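Local structure of vestitone reductase (Medicago sativa, 2P4H) at residues A128-G133 with D137-S142; S145-L150 with K164-K169; K169-F174 with V182-L187. The protein catalyses the stereospecific, NADPH-dependent reduction of (3R)-vestitone to the isoflavanol DMI, the penultimate step in the biosynthesis of the phytoalexin medicarpin. All blocks are in the same frame, centred on the assembly; numbering follows the deposited sequence.

Contact 1. Residues A128-G133 with D137-S142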
# COMPACT_ATOMS: atom_id res chain seq x y z
N ALA A 128 -5.61 9.57 -1.72
CA ALA A 128 -6.17 10.32 -0.60
C ALA A 128 -5.57 11.73 -0.48
O ALA A 128 -6.02 12.53 0.35
CB ALA A 128 -5.95 9.55 0.71
N VAL A 129 -4.57 12.03 -1.31
CA VAL A 129 -3.94 13.35 -1.27
C VAL A 129 -3.81 14.03 -2.63
O VAL A 129 -3.72 15.26 -2.70
CB VAL A 129 -2.49 13.28 -0.67
CG1 VAL A 129 -2.54 12.71 0.74
CG2 VAL A 129 -1.57 12.46 -1.56
N SER A 130 -3.81 13.24 -3.71
CA SER A 130 -3.60 13.77 -5.06
C SER A 130 -4.73 14.52 -5.76
O SER A 130 -4.47 15.20 -6.76
CB SER A 130 -3.11 12.64 -5.96
OG SER A 130 -1.92 12.06 -5.44
N PHE A 131 -5.95 14.41 -5.27
CA PHE A 131 -7.08 15.10 -5.89
C PHE A 131 -7.52 16.29 -5.05
O PHE A 131 -8.68 16.37 -4.65
CB PHE A 131 -8.25 14.14 -6.09
CG PHE A 131 -7.94 12.98 -7.00
CD1 PHE A 131 -7.36 11.81 -6.50
CD2 PHE A 131 -8.24 13.05 -8.36
CE1 PHE A 131 -7.08 10.74 -7.34
CE2 PHE A 131 -7.96 11.98 -9.20
CZ PHE A 131 -7.38 10.82 -8.69
N ASN A 132 -6.59 17.20 -4.78
CA ASN A 132 -6.87 18.37 -3.95
C ASN A 132 -7.35 19.60 -4.72
O ASN A 132 -7.59 20.65 -4.13
CB ASN A 132 -5.63 18.74 -3.13
CG ASN A 132 -4.37 18.81 -3.98
OD1 ASN A 132 -3.86 17.78 -4.44
ND2 ASN A 132 -3.86 20.01 -4.19
N GLY A 133 -7.50 19.47 -6.04
CA GLY A 133 -7.97 20.58 -6.84
C GLY A 133 -6.92 21.61 -7.19
O GLY A 133 -7.14 22.48 -8.03
N ASP A 137 2.92 20.14 -7.62
CA ASP A 137 3.69 18.98 -8.03
C ASP A 137 4.36 18.24 -6.88
O ASP A 137 4.89 17.15 -7.06
CB ASP A 137 4.74 19.36 -9.08
CG ASP A 137 5.77 20.32 -8.53
OD1 ASP A 137 6.75 20.62 -9.26
OD2 ASP A 137 5.62 20.77 -7.38
N VAL A 138 4.34 18.84 -5.69
CA VAL A 138 4.93 18.21 -4.51
C VAL A 138 3.94 18.35 -3.36
O VAL A 138 3.50 19.45 -3.03
CB VAL A 138 6.26 18.87 -4.09
CG1 VAL A 138 6.85 18.14 -2.88
CG2 VAL A 138 7.25 18.85 -5.25
N LEU A 139 3.59 17.22 -2.75
CA LEU A 139 2.64 17.20 -1.64
C LEU A 139 3.27 16.62 -0.38
O LEU A 139 4.25 15.89 -0.45
CB LEU A 139 1.42 16.35 -2.01
CG LEU A 139 0.64 16.74 -3.26
CD1 LEU A 139 -0.49 15.74 -3.50
CD2 LEU A 139 0.08 18.14 -3.10
N ASP A 140 2.71 16.98 0.77
CA ASP A 140 3.18 16.41 2.03
C ASP A 140 1.99 15.94 2.86
O ASP A 140 0.86 15.90 2.37
CB ASP A 140 4.08 17.39 2.82
CG ASP A 140 3.35 18.64 3.28
OD1 ASP A 140 2.11 18.63 3.36
OD2 ASP A 140 4.05 19.63 3.60
N GLU A 141 2.24 15.58 4.11
CA GLU A 141 1.19 15.05 4.98
C GLU A 141 0.07 16.02 5.36
O GLU A 141 -0.90 15.61 6.01
CB GLU A 141 1.83 14.45 6.23
CG GLU A 141 2.68 13.19 5.97
CD GLU A 141 4.08 13.48 5.42
OE1 GLU A 141 4.47 14.66 5.32
OE2 GLU A 141 4.79 12.50 5.10
N SER A 142 0.18 17.28 4.97
CA SER A 142 -0.86 18.25 5.27
C SER A 142 -1.88 18.33 4.14
O SER A 142 -2.94 18.93 4.29
CB SER A 142 -0.26 19.65 5.49
OG SER A 142 0.21 20.20 4.28
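Leu139 has its CG anti to its own carbonyl carbon (chi1 -57°). The next torsion extends the side chain, and CD1 reaches Val129 and Ser130 in the loop 128-133. Val129 meets it with CG2, the branch set between its backbone N and carbonyl carbon. Leu139 CD1 lies 4.0 Å from Val129 CG2. The two side chains run past each other in opposite directions. The same Leu139 methyl packs against the backbone of the loop, 3.4 Å from Val129 O. It also lies 4.0 Å from Ser130 CA, so it rests against the link between the two residues. Asn132 lies near the leucine and crosses it obliquely. The contact joins the loop after strand 119-125 to the short strand 138-139, outside the central parallel sheet. Leu139 has backbone hydrogen bonds to Asp288 and Asn290, in the parallel pair with strand 288-289. Leu289 of that strand touches both Val129 and Leu139. Ser130 turns its hydroxyl to Gly126 O. The chain turns away after strand 138-139. Asp140 OD1 accepts from Ser142 N at 2.9 Å, which makes an Asx turn. Ser142 OG meets Asp140 OD1 at 2.6 Å on its syn lone pair, while Ser142 N comes from above the carboxylate plane, 41° out of it. Two bonds from one residue thus grip this oxygen. The contact between the segments is itself apolar packing, so it has little directional preference; the backbone bonds to strand 288-289 and to Ser145 and Asp146 lie outside it.

Contact 2. Residues S145-L150 with K164-K169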
# COMPACT_ATOMS: atom_id res chain seq x y z
N SER A 145 -7.13 15.07 -0.47
CA SER A 145 -7.98 15.14 -1.65
C SER A 145 -9.29 15.80 -1.21
O SER A 145 -9.68 15.72 -0.04
CB SER A 145 -8.26 13.74 -2.20
OG SER A 145 -7.12 13.22 -2.85
N ASP A 146 -9.95 16.45 -2.16
CA ASP A 146 -11.22 17.15 -1.91
C ASP A 146 -12.37 16.22 -2.32
O ASP A 146 -12.62 16.03 -3.51
CB ASP A 146 -11.26 18.43 -2.75
CG ASP A 146 -12.43 19.32 -2.40
OD1 ASP A 146 -13.55 18.80 -2.20
OD2 ASP A 146 -12.24 20.56 -2.35
N VAL A 147 -13.06 15.66 -1.34
CA VAL A 147 -14.16 14.74 -1.61
C VAL A 147 -15.32 15.38 -2.39
O VAL A 147 -15.90 14.76 -3.28
CB VAL A 147 -14.71 14.13 -0.30
CG1 VAL A 147 -15.95 13.29 -0.58
CG2 VAL A 147 -13.63 13.27 0.35
N ASP A 148 -15.65 16.63 -2.07
CA ASP A 148 -16.73 17.31 -2.77
C ASP A 148 -16.37 17.50 -4.24
O ASP A 148 -17.21 17.32 -5.12
CB ASP A 148 -17.03 18.66 -2.12
CG ASP A 148 -17.47 18.53 -0.68
OD1 ASP A 148 -18.29 17.63 -0.39
OD2 ASP A 148 -17.00 19.32 0.17
N LEU A 149 -15.11 17.85 -4.49
CA LEU A 149 -14.64 18.05 -5.86
C LEU A 149 -14.64 16.72 -6.61
O LEU A 149 -15.01 16.66 -7.79
CB LEU A 149 -13.23 18.64 -5.86
CG LEU A 149 -12.69 19.09 -7.21
CD1 LEU A 149 -13.56 20.22 -7.75
CD2 LEU A 149 -11.25 19.54 -7.07
N LEU A 150 -14.23 15.66 -5.93
CA LEU A 150 -14.19 14.34 -6.55
C LEU A 150 -15.58 13.90 -6.98
O LEU A 150 -15.76 13.38 -8.09
CB LEU A 150 -13.61 13.32 -5.57
CG LEU A 150 -12.09 13.31 -5.40
CD1 LEU A 150 -11.71 12.52 -4.16
CD2 LEU A 150 -11.44 12.72 -6.64
N LYS A 164 -10.76 6.06 -0.15
CA LYS A 164 -9.50 6.17 0.57
C LYS A 164 -9.42 7.41 1.44
O LYS A 164 -8.92 7.36 2.57
CB LYS A 164 -8.33 6.17 -0.42
CG LYS A 164 -8.27 4.99 -1.38
CD LYS A 164 -7.92 3.68 -0.70
CE LYS A 164 -9.14 3.04 -0.05
NZ LYS A 164 -8.84 1.67 0.46
N THR A 165 -9.89 8.54 0.92
CA THR A 165 -9.84 9.79 1.67
C THR A 165 -10.72 9.72 2.92
O THR A 165 -10.26 10.05 4.02
CB THR A 165 -10.30 10.97 0.79
OG1 THR A 165 -9.48 11.03 -0.39
CG2 THR A 165 -10.17 12.28 1.55
N LEU A 166 -11.96 9.29 2.76
CA LEU A 166 -12.88 9.19 3.89
C LEU A 166 -12.39 8.17 4.91
O LEU A 166 -12.48 8.40 6.12
CB LEU A 166 -14.28 8.80 3.41
CG LEU A 166 -14.99 9.84 2.54
CD1 LEU A 166 -16.36 9.31 2.15
CD2 LEU A 166 -15.12 11.15 3.29
N ALA A 167 -11.87 7.05 4.43
CA ALA A 167 -11.38 6.01 5.33
C ALA A 167 -10.21 6.47 6.18
O ALA A 167 -10.20 6.28 7.39
CB ALA A 167 -10.99 4.77 4.54
N GLU A 168 -9.22 7.10 5.55
CA GLU A 168 -8.06 7.55 6.31
C GLU A 168 -8.44 8.61 7.33
O GLU A 168 -7.95 8.59 8.47
CB GLU A 168 -6.95 8.09 5.40
CG GLU A 168 -5.61 8.15 6.13
CD GLU A 168 -4.53 8.93 5.41
OE1 GLU A 168 -4.64 9.13 4.18
OE2 GLU A 168 -3.56 9.32 6.08
N LYS A 169 -9.31 9.53 6.94
CA LYS A 169 -9.74 10.57 7.86
C LYS A 169 -10.45 9.95 9.06
O LYS A 169 -10.23 10.36 10.20
CB LYS A 169 -10.68 11.56 7.17
CG LYS A 169 -9.97 12.48 6.19
CD LYS A 169 -10.90 13.59 5.71
CE LYS A 169 -10.15 14.60 4.85
NZ LYS A 169 -11.03 15.74 4.47
O HOH W 1 -10.30 17.22 2.08
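Thr165 faces the 145-150 segment with both branches of its side chain. Its OG1 lies 3.5 Å from Ser145 CB. The polar partner of this hydroxyl is Ala161 O, one turn back in the same helix, and the Ser145 hydroxyl is likewise engaged elsewhere, with Ser127 O and Phe131 N. The Thr165 methyl is anti to the backbone N, an orientation that carries CG2 to Val147 CG2 at 3.8 Å. These two side chains pass each other in opposite directions. Thr165 CG2 is also 3.8 Å from Ser145 O. Next comes Leu166. It does not set out toward the partner, but its end comes nearer. Its CD2 branch comes within 3.9 Å of Val147 CG2, across the valine at about a right angle. One valine methyl therefore packs on both residues. Helix 158-177, which carries these residues, holds Tyr160 and Lys164 in the Tyr-X-X-X-Lys spacing of short-chain dehydrogenases; Tyr160 probably binds NADP(+), as in relatives. The partner, helix 147-153, starts at Val147 with Asp146 as N-cap. Asp146 OD1 accepts from Leu149 N at 2.9 Å, well out of the carboxylate plane. Lys169 ends the segment with a nearly fully extended chain, chi2 to chi4 all close to 180°. Its NZ donates to a water at 2.9 Å, and the same water donates to Ser145 O at 2.7 Å. The lysine also makes a cation-pi contact with Trp144.

Contact 3. Residues K169-F174 with V182-L187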
# COMPACT_ATOMS: atom_id res chain seq x y z
N LYS A 169 -9.31 9.53 6.94
CA LYS A 169 -9.74 10.57 7.86
C LYS A 169 -10.45 9.95 9.06
O LYS A 169 -10.23 10.36 10.20
CB LYS A 169 -10.68 11.56 7.17
CG LYS A 169 -9.97 12.48 6.19
CD LYS A 169 -10.90 13.59 5.71
CE LYS A 169 -10.15 14.60 4.85
NZ LYS A 169 -11.03 15.74 4.47
N ALA A 170 -11.29 8.95 8.81
CA ALA A 170 -12.02 8.29 9.88
C ALA A 170 -11.07 7.60 10.85
O ALA A 170 -11.25 7.66 12.07
CB ALA A 170 -13.02 7.29 9.30
N VAL A 171 -10.06 6.93 10.31
CA VAL A 171 -9.08 6.23 11.13
C VAL A 171 -8.30 7.20 12.02
O VAL A 171 -8.14 6.96 13.22
CB VAL A 171 -8.09 5.44 10.23
CG1 VAL A 171 -6.89 4.97 11.04
CG2 VAL A 171 -8.80 4.25 9.61
N LEU A 172 -7.81 8.29 11.45
CA LEU A 172 -7.06 9.27 12.23
C LEU A 172 -7.91 9.88 13.33
O LEU A 172 -7.47 10.02 14.47
CB LEU A 172 -6.52 10.36 11.30
CG LEU A 172 -5.43 9.91 10.32
CD1 LEU A 172 -5.28 10.94 9.22
CD2 LEU A 172 -4.12 9.71 11.07
N GLU A 173 -9.15 10.24 13.00
CA GLU A 173 -10.04 10.84 13.98
C GLU A 173 -10.39 9.88 15.11
O GLU A 173 -10.32 10.24 16.28
CB GLU A 173 -11.33 11.31 13.31
CG GLU A 173 -12.28 12.03 14.25
CD GLU A 173 -11.64 13.24 14.92
OE1 GLU A 173 -11.14 14.12 14.20
OE2 GLU A 173 -11.65 13.30 16.17
N PHE A 174 -10.77 8.65 14.75
CA PHE A 174 -11.12 7.66 15.76
C PHE A 174 -9.93 7.37 16.67
O PHE A 174 -10.07 7.29 17.88
CB PHE A 174 -11.59 6.36 15.11
CG PHE A 174 -12.13 5.36 16.09
CD1 PHE A 174 -13.48 5.37 16.44
CD2 PHE A 174 -11.29 4.43 16.68
CE1 PHE A 174 -13.98 4.46 17.37
CE2 PHE A 174 -11.77 3.52 17.62
CZ PHE A 174 -13.12 3.53 17.96
N VAL A 182 -2.12 5.45 16.34
CA VAL A 182 -2.32 5.20 14.92
C VAL A 182 -1.32 5.88 14.00
O VAL A 182 -0.98 7.05 14.19
CB VAL A 182 -3.73 5.65 14.48
CG1 VAL A 182 -3.87 5.55 12.96
CG2 VAL A 182 -4.79 4.80 15.16
N VAL A 183 -0.86 5.13 13.02
CA VAL A 183 0.02 5.65 11.99
C VAL A 183 -0.65 5.27 10.68
O VAL A 183 -1.20 4.17 10.55
CB VAL A 183 1.43 5.00 12.01
CG1 VAL A 183 2.12 5.19 10.66
CG2 VAL A 183 2.27 5.63 13.10
N THR A 184 -0.65 6.19 9.72
CA THR A 184 -1.21 5.90 8.41
C THR A 184 -0.07 6.08 7.43
O THR A 184 0.74 7.00 7.56
CB THR A 184 -2.39 6.82 8.03
OG1 THR A 184 -1.95 8.18 7.96
CG2 THR A 184 -3.51 6.69 9.05
N LEU A 185 0.02 5.18 6.45
CA LEU A 185 1.06 5.26 5.44
C LEU A 185 0.42 5.60 4.10
O LEU A 185 -0.41 4.85 3.59
CB LEU A 185 1.82 3.94 5.34
CG LEU A 185 2.82 3.64 6.46
CD1 LEU A 185 3.23 2.17 6.41
CD2 LEU A 185 4.04 4.54 6.32
N ILE A 186 0.81 6.75 3.55
CA ILE A 186 0.27 7.19 2.27
C ILE A 186 1.15 6.53 1.21
O ILE A 186 2.30 6.94 0.99
CB ILE A 186 0.32 8.72 2.18
CG1 ILE A 186 -0.43 9.33 3.37
CG2 ILE A 186 -0.31 9.18 0.87
CD1 ILE A 186 -0.22 10.83 3.55
N LEU A 187 0.61 5.51 0.56
CA LEU A 187 1.35 4.74 -0.43
C LEU A 187 1.05 5.04 -1.89
O LEU A 187 -0.11 5.14 -2.29
CB LEU A 187 1.12 3.24 -0.16
CG LEU A 187 1.47 2.77 1.25
CD1 LEU A 187 1.01 1.33 1.44
CD2 LEU A 187 2.97 2.88 1.47
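Thr184, which packs on Leu172, has its OG1 hydrogen-bonded to Glu168 OE2. That carboxylate oxygen is gripped a second time, by a salt bridge from Arg246 NE. Glu168 stands one turn before Leu172 on helix 158-177, and Arg246 lies on the neighbouring strand 245-248. Thr184 has chi1 62°, with OG1 between its backbone N and carbonyl carbon. This leaves CG2 beside the N, where it meets the leucine. Leu172 CD2 is 3.7 Å from Thr184 CG2, and the two side chains cross at about a right angle. Leu172 CD2 also lies 4.1 Å from Thr184 OG1. The leucine does not start out toward the strand, but its end bends closer to it. Val171 meets Val182 methyl to methyl: Val171 CG1 lies 3.6 Å from Val182 CG1. Both CG1 atoms are anti to their backbone N, and the side chains cross at a slant. Val171 CG1 also approaches Thr184 CG2, at 4.3 Å. Val182 and Thr184 point to this helix, while Val183 between them points away and packs on Leu237 of helix 227-239. The strand thus presents alternate residues to helices on its two faces. The axes of helix segment 169-174 and strand segment 182-187 approach to 8.7 Å and run nearly antiparallel (161°). This is the layering of a beta-alpha-beta unit in a Rossmann-type fold. Along the chain, helix 158-177 comes between the parallel neighbours 119-125 and 182-187, in a connection that also includes strand 138-139 and helix 147-153. The interface is thus mainly methyl packing, edged by a buried polar group. The threonine hydroxyl and the arginine together would be expected to stabilise the negative charge of Glu168.

The three contacts follow one another along the chain. Contacts 1 and 2 meet through the backbone: Ala128 O is 2.9 Å from Ser145 N, and Phe131 O is 2.8 Å from Asp146 N, both probable hydrogen bonds. Their centres are 11 Å apart. Contacts 2 and 3 share Lys169 and use successive parts of helix 158-177, with centres 12 Å apart. Contact 1 reaches contact 3 by packing, Val129 CG1 to Ile186 CD1 at 4.1 Å. Toward the probable NADP(+) site, the side chain of Thr165 is about 8 Å from that of Tyr160, and the side chain of Ser130 is about 10 Å from it.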